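Local coordinates for protein acetylacetone-cleaving enzyme (Acinetobacter johnsonii, PDB 3BAL) that uses one iron ion per subunit to cleave acetylacetone with molecular oxygen into methylglyoxal and acetate, at residues A[49-52]-A[58-61]; A[78-81]-A[87-90]; A[96-99]-A[103-106]; A[122-125]-A[131-134]. All coordinates share one frame; numbering follows the deposited sequence.

Contact 1: A[49-52]-A[58-61]; sequences AIFN and SFAS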
loop_
_atom_site.group_PDB
_atom_site.type_symbol
_atom_site.label_atom_id
_atom_site.label_comp_id
_atom_site.label_asym_id
_atom_site.label_seq_id
_atom_site.Cartn_x
_atom_site.Cartn_y
_atom_site.Cartn_z
ATOM N N ALA A 49 3.013 1.888 15.916
ATOM C CA ALA A 49 3.504 2.072 17.281
ATOM C C ALA A 49 2.677 3.053 18.106
ATOM O O ALA A 49 1.869 3.807 17.561
ATOM C CB ALA A 49 4.967 2.528 17.238
ATOM N N ILE A 50 2.883 3.032 19.424
ATOM C CA ILE A 50 2.183 3.933 20.335
ATOM C C ILE A 50 3.212 4.669 21.217
ATOM O O ILE A 50 4.215 4.084 21.629
ATOM C CB ILE A 50 1.125 3.159 21.187
ATOM C CG1 ILE A 50 0.338 4.135 22.063
ATOM C CG2 ILE A 50 1.785 2.066 22.018
ATOM C CD1 ILE A 50 -0.975 3.555 22.577
ATOM N N PHE A 51 2.975 5.954 21.490
ATOM C CA PHE A 51 3.921 6.756 22.268
ATOM C C PHE A 51 3.350 7.520 23.467
ATOM O O PHE A 51 2.229 8.032 23.415
ATOM C CB PHE A 51 4.626 7.783 21.356
ATOM C CG PHE A 51 5.198 7.197 20.089
ATOM C CD1 PHE A 51 4.359 6.824 19.037
ATOM C CD2 PHE A 51 6.569 6.983 19.962
ATOM C CE1 PHE A 51 4.873 6.243 17.874
ATOM C CE2 PHE A 51 7.098 6.400 18.804
ATOM C CZ PHE A 51 6.245 6.027 17.756
ATOM N N ASN A 52 4.140 7.580 24.542
ATOM C CA ASN A 52 3.790 8.331 25.753
ATOM C C ASN A 52 4.834 9.452 25.809
ATOM O O ASN A 52 6.035 9.183 25.883
ATOM C CB ASN A 52 3.875 7.455 27.016
ATOM C CG ASN A 52 2.648 6.553 27.198
ATOM O OD1 ASN A 52 1.543 6.882 26.753
ATOM N ND2 ASN A 52 2.835 5.428 27.874
ATOM N N SER A 58 9.930 16.216 22.557
ATOM C CA SER A 58 9.873 16.362 21.108
ATOM C C SER A 58 10.691 15.297 20.392
ATOM O O SER A 58 11.454 14.553 21.018
ATOM C CB SER A 58 10.392 17.743 20.696
ATOM O OG SER A 58 11.742 17.920 21.091
ATOM N N PHE A 59 10.516 15.225 19.075
ATOM C CA PHE A 59 11.245 14.277 18.239
ATOM C C PHE A 59 12.257 15.034 17.387
ATOM O O PHE A 59 12.038 16.196 17.053
ATOM C CB PHE A 59 10.295 13.511 17.307
ATOM C CG PHE A 59 9.422 12.499 18.009
ATOM C CD1 PHE A 59 8.118 12.821 18.401
ATOM C CD2 PHE A 59 9.894 11.207 18.244
ATOM C CE1 PHE A 59 7.299 11.866 19.008
ATOM C CE2 PHE A 59 9.086 10.244 18.851
ATOM C CZ PHE A 59 7.785 10.571 19.233
ATOM N N ALA A 60 13.363 14.374 17.046
ATOM C CA ALA A 60 14.400 14.981 16.211
ATOM C C ALA A 60 13.823 15.212 14.816
ATOM O O ALA A 60 12.836 14.573 14.440
ATOM C CB ALA A 60 15.608 14.066 16.135
ATOM N N SER A 61 14.438 16.121 14.060
ATOM C CA SER A 61 13.990 16.468 12.711
ATOM C C SER A 61 13.958 15.295 11.738
ATOM O O SER A 61 14.925 14.542 11.624
ATOM C CB SER A 61 14.879 17.569 12.125
ATOM O OG SER A 61 14.788 18.753 12.896
#
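F51 and F59 reach toward each other from two strands whose backbones stay well apart, their CA atoms 11.2 Å from one another and no backbone hydrogen bond between the segments. Both side chains leave the main chain toward the other segment. The ring of F59 presents its edge to the face of F51 in an offset edge-to-face (T-shaped) pair: the ring planes stand at 86° and the centroids lie 5.7 Å apart. The touching is done by the far corner of F59, whose CZ comes to 3.9 Å from CD2 of F51. Strand 46-53 and strand 57-64 belong to the two facing sheets of the cupin jelly roll, and the pair fills part of the barrel interior between them. A chi1 of -72° sets CG of F59 opposite the carbonyl carbon, and the ring is thereby directed inward from strand 57-64. The cluster of aromatic rings goes on beyond the pair, F115 stacking with F51 and F24 meeting F59 edge to face. I50, on the same strand as F51, packs on F71 of a neighbouring subunit.

Contact 2: A[78-81]-A[87-90]; sequences EVRG and GSTA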
loop_
_atom_site.group_PDB
_atom_site.type_symbol
_atom_site.label_atom_id
_atom_site.label_comp_id
_atom_site.label_asym_id
_atom_site.label_seq_id
_atom_site.Cartn_x
_atom_site.Cartn_y
_atom_site.Cartn_z
ATOM N N GLU A 78 1.978 19.609 18.628
ATOM C CA GLU A 78 2.242 20.655 17.636
ATOM C C GLU A 78 3.014 20.063 16.462
ATOM O O GLU A 78 4.193 19.744 16.587
ATOM C CB GLU A 78 3.052 21.800 18.256
ATOM C CG GLU A 78 2.253 22.739 19.160
ATOM C CD GLU A 78 3.144 23.626 20.026
ATOM O OE1 GLU A 78 4.307 23.868 19.644
ATOM O OE2 GLU A 78 2.681 24.091 21.087
ATOM N N VAL A 79 2.335 19.917 15.326
ATOM C CA VAL A 79 2.934 19.349 14.120
ATOM C C VAL A 79 3.188 20.427 13.072
ATOM O O VAL A 79 2.357 21.313 12.860
ATOM C CB VAL A 79 2.016 18.285 13.482
ATOM C CG1 VAL A 79 2.795 17.473 12.465
ATOM C CG2 VAL A 79 1.426 17.387 14.551
ATOM N N ARG A 80 4.336 20.333 12.410
ATOM C CA ARG A 80 4.712 21.297 11.382
ATOM C C ARG A 80 4.718 22.728 11.919
ATOM O O ARG A 80 4.308 23.665 11.231
ATOM C CB ARG A 80 3.771 21.170 10.179
ATOM C CG ARG A 80 4.045 19.919 9.357
ATOM C CD ARG A 80 3.013 19.675 8.267
ATOM N NE ARG A 80 1.774 19.104 8.785
ATOM C CZ ARG A 80 0.673 19.799 9.047
ATOM N NH1 ARG A 80 0.644 21.110 8.836
ATOM N NH2 ARG A 80 -0.399 19.181 9.528
ATOM N N GLY A 81 5.185 22.884 13.155
ATOM C CA GLY A 81 5.258 24.204 13.755
ATOM C C GLY A 81 4.067 24.616 14.604
ATOM O O GLY A 81 4.099 25.666 15.244
ATOM N N GLY A 87 1.165 25.400 10.854
ATOM C CA GLY A 87 0.971 23.957 10.869
ATOM C C GLY A 87 -0.293 23.609 11.640
ATOM O O GLY A 87 -1.294 24.318 11.535
ATOM N N SER A 88 -0.265 22.533 12.424
ATOM C CA SER A 88 -1.445 22.143 13.197
ATOM C C SER A 88 -1.128 21.790 14.647
ATOM O O SER A 88 -0.050 21.283 14.954
ATOM C CB SER A 88 -2.134 20.925 12.563
ATOM O OG SER A 88 -2.621 21.195 11.264
ATOM N N THR A 89 -2.076 22.063 15.537
ATOM C CA THR A 89 -1.913 21.700 16.934
ATOM C C THR A 89 -3.098 20.783 17.251
ATOM O O THR A 89 -4.241 21.225 17.288
ATOM C CB THR A 89 -1.932 22.928 17.870
ATOM O OG1 THR A 89 -0.842 23.800 17.540
ATOM C CG2 THR A 89 -1.776 22.480 19.331
ATOM N N ALA A 90 -2.817 19.500 17.452
ATOM C CA ALA A 90 -3.861 18.530 17.742
ATOM C C ALA A 90 -4.244 18.498 19.225
ATOM O O ALA A 90 -3.378 18.558 20.104
ATOM C CB ALA A 90 -3.415 17.139 17.290
HETATM O O HOH W 1 -1.885 22.718 8.887
#
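The hydroxyl OG of S88 meets both terminal nitrogens of R80, one directly and one through water. NH2 of R80 gives it a weak hydrogen bond of 3.5 Å, OG lying at the guanidinium edge, near its plane, while a water 2.9 Å from OG of S88 accepts from R80 NH1 at 3.0 Å, lying in that same plane. The arginine chain bends at chi3 (-78°), which turns the guanidinium back over the hairpin end and brings NH1 to 3.5 Å from CA of G87. The group's stronger partner is E98, salt-bridged to NE. The strands pair antiparallel. V79 and S88 form the hydrogen-bonded pair, with V79 N to S88 O at 2.8 Å and S88 N to V79 O at 2.9 Å. E78 and T89, the adjoining non-hydrogen-bonded pair, carry their side chains side by side on the other face, CG of E78 being 3.7 Å from OG1 of T89; that hydroxyl is bonded to the backbone N of E83 in the connecting loop. This hairpin of strands 76-79 and 88-91 lies at the surface, V79 and R80 packing on H104 of strand 103-104, A90 on strand 68-74, and S88 on Y13 of a neighbouring subunit.

Contact 3: A[96-99]-A[103-106]; sequences GFES and LHGK. With ZN (zinc ion), chain E.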
loop_
_atom_site.group_PDB
_atom_site.type_symbol
_atom_site.label_atom_id
_atom_site.label_comp_id
_atom_site.label_asym_id
_atom_site.label_seq_id
_atom_site.Cartn_x
_atom_site.Cartn_y
_atom_site.Cartn_z
ATOM N N GLY A 96 -4.995 12.677 12.442
ATOM C CA GLY A 96 -4.204 13.444 11.495
ATOM C C GLY A 96 -3.631 12.601 10.368
ATOM O O GLY A 96 -3.303 11.423 10.560
ATOM N N PHE A 97 -3.532 13.196 9.184
ATOM C CA PHE A 97 -2.957 12.522 8.022
ATOM C C PHE A 97 -1.755 13.360 7.601
ATOM O O PHE A 97 -1.908 14.505 7.171
ATOM C CB PHE A 97 -3.968 12.441 6.863
ATOM C CG PHE A 97 -3.405 11.830 5.592
ATOM C CD1 PHE A 97 -3.254 10.452 5.466
ATOM C CD2 PHE A 97 -3.022 12.641 4.526
ATOM C CE1 PHE A 97 -2.728 9.891 4.295
ATOM C CE2 PHE A 97 -2.493 12.092 3.353
ATOM C CZ PHE A 97 -2.348 10.717 3.236
ATOM N N GLU A 98 -0.560 12.793 7.756
ATOM C CA GLU A 98 0.680 13.465 7.383
ATOM C C GLU A 98 1.206 12.712 6.162
ATOM O O GLU A 98 1.619 11.561 6.253
ATOM C CB GLU A 98 1.674 13.413 8.547
ATOM C CG GLU A 98 1.219 14.182 9.802
ATOM C CD GLU A 98 1.177 15.694 9.599
ATOM O OE1 GLU A 98 2.116 16.242 8.975
ATOM O OE2 GLU A 98 0.219 16.343 10.075
ATOM N N SER A 99 1.170 13.380 5.019
ATOM C CA SER A 99 1.561 12.787 3.750
ATOM C C SER A 99 3.042 12.614 3.470
ATOM O O SER A 99 3.899 13.176 4.151
ATOM C CB SER A 99 0.956 13.609 2.620
ATOM O OG SER A 99 1.424 14.941 2.718
ATOM N N LEU A 103 7.632 17.410 6.302
ATOM C CA LEU A 103 8.839 17.751 7.055
ATOM C C LEU A 103 8.491 18.137 8.490
ATOM O O LEU A 103 7.816 19.142 8.721
ATOM C CB LEU A 103 9.562 18.917 6.383
ATOM C CG LEU A 103 10.827 19.427 7.066
ATOM C CD1 LEU A 103 11.893 18.340 7.087
ATOM C CD2 LEU A 103 11.340 20.643 6.312
ATOM N N HIS A 104 8.960 17.340 9.448
ATOM C CA HIS A 104 8.697 17.599 10.860
ATOM C C HIS A 104 9.976 17.965 11.612
ATOM O O HIS A 104 10.667 17.097 12.160
ATOM C CB HIS A 104 8.040 16.373 11.492
ATOM C CG HIS A 104 6.696 16.048 10.913
ATOM N ND1 HIS A 104 6.098 14.816 11.071
ATOM C CD2 HIS A 104 5.825 16.800 10.197
ATOM C CE1 HIS A 104 4.916 14.825 10.479
ATOM N NE2 HIS A 104 4.727 16.016 9.941
ATOM N N GLY A 105 10.268 19.266 11.635
ATOM C CA GLY A 105 11.462 19.777 12.290
ATOM C C GLY A 105 11.576 19.452 13.763
ATOM O O GLY A 105 12.629 18.999 14.222
ATOM N N LYS A 106 10.503 19.686 14.510
ATOM C CA LYS A 106 10.505 19.407 15.942
ATOM C C LYS A 106 9.078 19.190 16.484
ATOM O O LYS A 106 8.537 20.050 17.180
ATOM C CB LYS A 106 11.194 20.569 16.682
ATOM C CG LYS A 106 11.504 20.306 18.154
ATOM C CD LYS A 106 12.253 21.478 18.770
ATOM C CE LYS A 106 12.571 21.217 20.231
ATOM N NZ LYS A 106 13.216 22.378 20.909
HETATM ZN ZN ZN E . 6.710 12.975 11.826
#
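The imidazole of H104 is held through two of its edge atoms: ND1 binds the zinc ion at 2.1 Å, and NE2 donates a hydrogen bond of 2.8 Å to OE1 of E98. CG1 of V79 stands almost straight over one face of the ring, at NE2, while CG of R80 comes to CD2 from near the edge. The rings of H62 and H64, the other two zinc ligands, also meet the imidazole, that of H62 about perpendicular to it and that of H64 steeply inclined. The acceptor OE1 lies close to the ring plane, and the bond is fairly straight at 154°. The carboxylate does not share that plane. It is turned 56° from the ring, and NE2 meets OE1 from above the carboxylate plane. H104 directs its ring inward from the short strand 103-104. E98 comes from strand 94-98 with a bend at chi2 (-68°), which curls its chain so that CG passes 3.8 Å from CE1 of H104 before OE1 reaches NE2. With NE of R80 as its second partner, OE1 is gripped by two donors roughly at right angles. The hydrogen bond to H104 should restrict rotation of the ring and would be expected to polarise it toward the metal. Such a His-carboxylate pair makes E98 a second-shell residue of the three-histidine metal site, H62, H64 and H104, set inside the cupin barrel; the enzyme's cofactor is iron, and zinc occupies the site here.

Contact 4: A[122-125]-A[131-134]; sequences PLNF and KVIA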
loop_
_atom_site.group_PDB
_atom_site.type_symbol
_atom_site.label_atom_id
_atom_site.label_comp_id
_atom_site.label_asym_id
_atom_site.label_seq_id
_atom_site.Cartn_x
_atom_site.Cartn_y
_atom_site.Cartn_z
ATOM N N PRO A 122 9.856 4.518 5.612
ATOM C CA PRO A 122 10.713 5.049 6.677
ATOM C C PRO A 122 10.575 6.528 7.019
ATOM O O PRO A 122 9.960 7.314 6.284
ATOM C CB PRO A 122 12.112 4.750 6.154
ATOM C CG PRO A 122 11.943 5.055 4.674
ATOM C CD PRO A 122 10.614 4.376 4.351
ATOM N N LEU A 123 11.166 6.886 8.156
ATOM C CA LEU A 123 11.214 8.263 8.617
ATOM C C LEU A 123 12.688 8.616 8.473
ATOM O O LEU A 123 13.543 7.997 9.108
ATOM C CB LEU A 123 10.801 8.382 10.083
ATOM C CG LEU A 123 9.391 7.927 10.441
ATOM C CD1 LEU A 123 9.068 8.437 11.834
ATOM C CD2 LEU A 123 8.378 8.458 9.435
ATOM N N ASN A 124 12.986 9.587 7.620
ATOM C CA ASN A 124 14.364 9.982 7.405
ATOM C C ASN A 124 14.782 11.134 8.305
ATOM O O ASN A 124 14.336 12.270 8.132
ATOM C CB ASN A 124 14.588 10.363 5.939
ATOM C CG ASN A 124 14.447 9.176 5.000
ATOM O OD1 ASN A 124 14.618 8.024 5.402
ATOM N ND2 ASN A 124 14.149 9.456 3.737
ATOM N N PHE A 125 15.631 10.838 9.282
ATOM C CA PHE A 125 16.098 11.880 10.186
ATOM C C PHE A 125 17.242 12.608 9.499
ATOM O O PHE A 125 18.129 11.977 8.935
ATOM C CB PHE A 125 16.515 11.270 11.525
ATOM C CG PHE A 125 15.346 10.749 12.327
ATOM C CD1 PHE A 125 14.823 9.480 12.076
ATOM C CD2 PHE A 125 14.734 11.550 13.292
ATOM C CE1 PHE A 125 13.702 9.016 12.769
ATOM C CE2 PHE A 125 13.610 11.097 13.992
ATOM C CZ PHE A 125 13.095 9.826 13.729
ATOM N N LYS A 131 21.091 16.551 5.146
ATOM C CA LYS A 131 21.545 15.176 4.924
ATOM C C LYS A 131 20.859 14.129 5.810
ATOM O O LYS A 131 20.731 14.312 7.019
ATOM C CB LYS A 131 23.062 15.085 5.120
ATOM C CG LYS A 131 23.864 16.051 4.254
ATOM C CD LYS A 131 23.603 15.821 2.771
ATOM C CE LYS A 131 24.388 16.794 1.909
ATOM N NZ LYS A 131 24.286 16.430 0.466
ATOM N N VAL A 132 20.436 13.029 5.188
ATOM C CA VAL A 132 19.768 11.933 5.886
ATOM C C VAL A 132 20.783 11.128 6.689
ATOM O O VAL A 132 21.569 10.363 6.127
ATOM C CB VAL A 132 19.062 10.964 4.889
ATOM C CG1 VAL A 132 18.464 9.785 5.643
ATOM C CG2 VAL A 132 17.976 11.694 4.113
ATOM N N ILE A 133 20.758 11.295 8.005
ATOM C CA ILE A 133 21.686 10.578 8.862
ATOM C C ILE A 133 21.183 9.182 9.261
ATOM O O ILE A 133 21.972 8.327 9.663
ATOM C CB ILE A 133 22.052 11.438 10.113
ATOM C CG1 ILE A 133 20.799 11.965 10.820
ATOM C CG2 ILE A 133 22.884 12.641 9.671
ATOM C CD1 ILE A 133 20.050 10.937 11.626
ATOM N N ALA A 134 19.877 8.956 9.126
ATOM C CA ALA A 134 19.273 7.662 9.445
ATOM C C ALA A 134 17.897 7.493 8.800
ATOM O O ALA A 134 17.041 8.366 8.915
ATOM C CB ALA A 134 19.156 7.491 10.957
#
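F125 faces both I133 and A134, a classic beta bulge in the hairpin of strands 123-126 and 132-136, and its backbone holds the tight side of the contact. The carbonyl O of F125 takes a hydrogen bond from I133 N at 2.9 Å and a weak one from A134 N at 3.5 Å, two neighbouring amides converging on one oxygen. In return F125 N donates to A134 O at 2.9 Å, making F125 and A134 an antiparallel hydrogen-bonded pair. The bulge coincides with a corner in the chain at I133. Toward the interior, F125 carries its ring away from the partner strand, onto A60 and the rings of H62 and F28. N124, one residue earlier, has its CB 3.9 Å from CG1 of V132, and the two side chains cross at a slant; the amide group of N124 is taken up by S135, through OD1 within the chain and weakly through ND2 with S135 of another subunit than the one that touches contacts 1 to 3. V132 also packs on V132 of that subunit. K131 is the loose, solvent side, pointing away from strand 123-126. I133 is exposed too, but its CG1 stands between the backbone N and the carbonyl carbon (chi1 51°), folding the branch onto F125: CG1 of I133 lies 3.3 Å from O of F125, and CD1 of I133 lies 3.6 Å from CB of F125.

The contacts lie round the zinc ion to different degrees. Contact 3 supplies the ligand H104. The centres of contacts 2 and 3 are 8 Å apart, and R80 and V79 touch E98 and H104: NE of R80 lies 2.9 Å from OE1 of E98, and CG1 of V79 lies 3.5 Å from NE2 of H104. Contact 1 joins contact 3 by a probable hydrogen bond between S61 and G105, and the F59 side chain is about 7 Å from the metal. Contact 4 meets contact 1 where CD2 of F125 is 3.4 Å from O of S61, as strands 57-64 and 123-126 are neighbours; the side chain of L123 lies about 5 Å from the zinc ion. Contacts 2 and 4 do not touch, their centres being 21 Å apart.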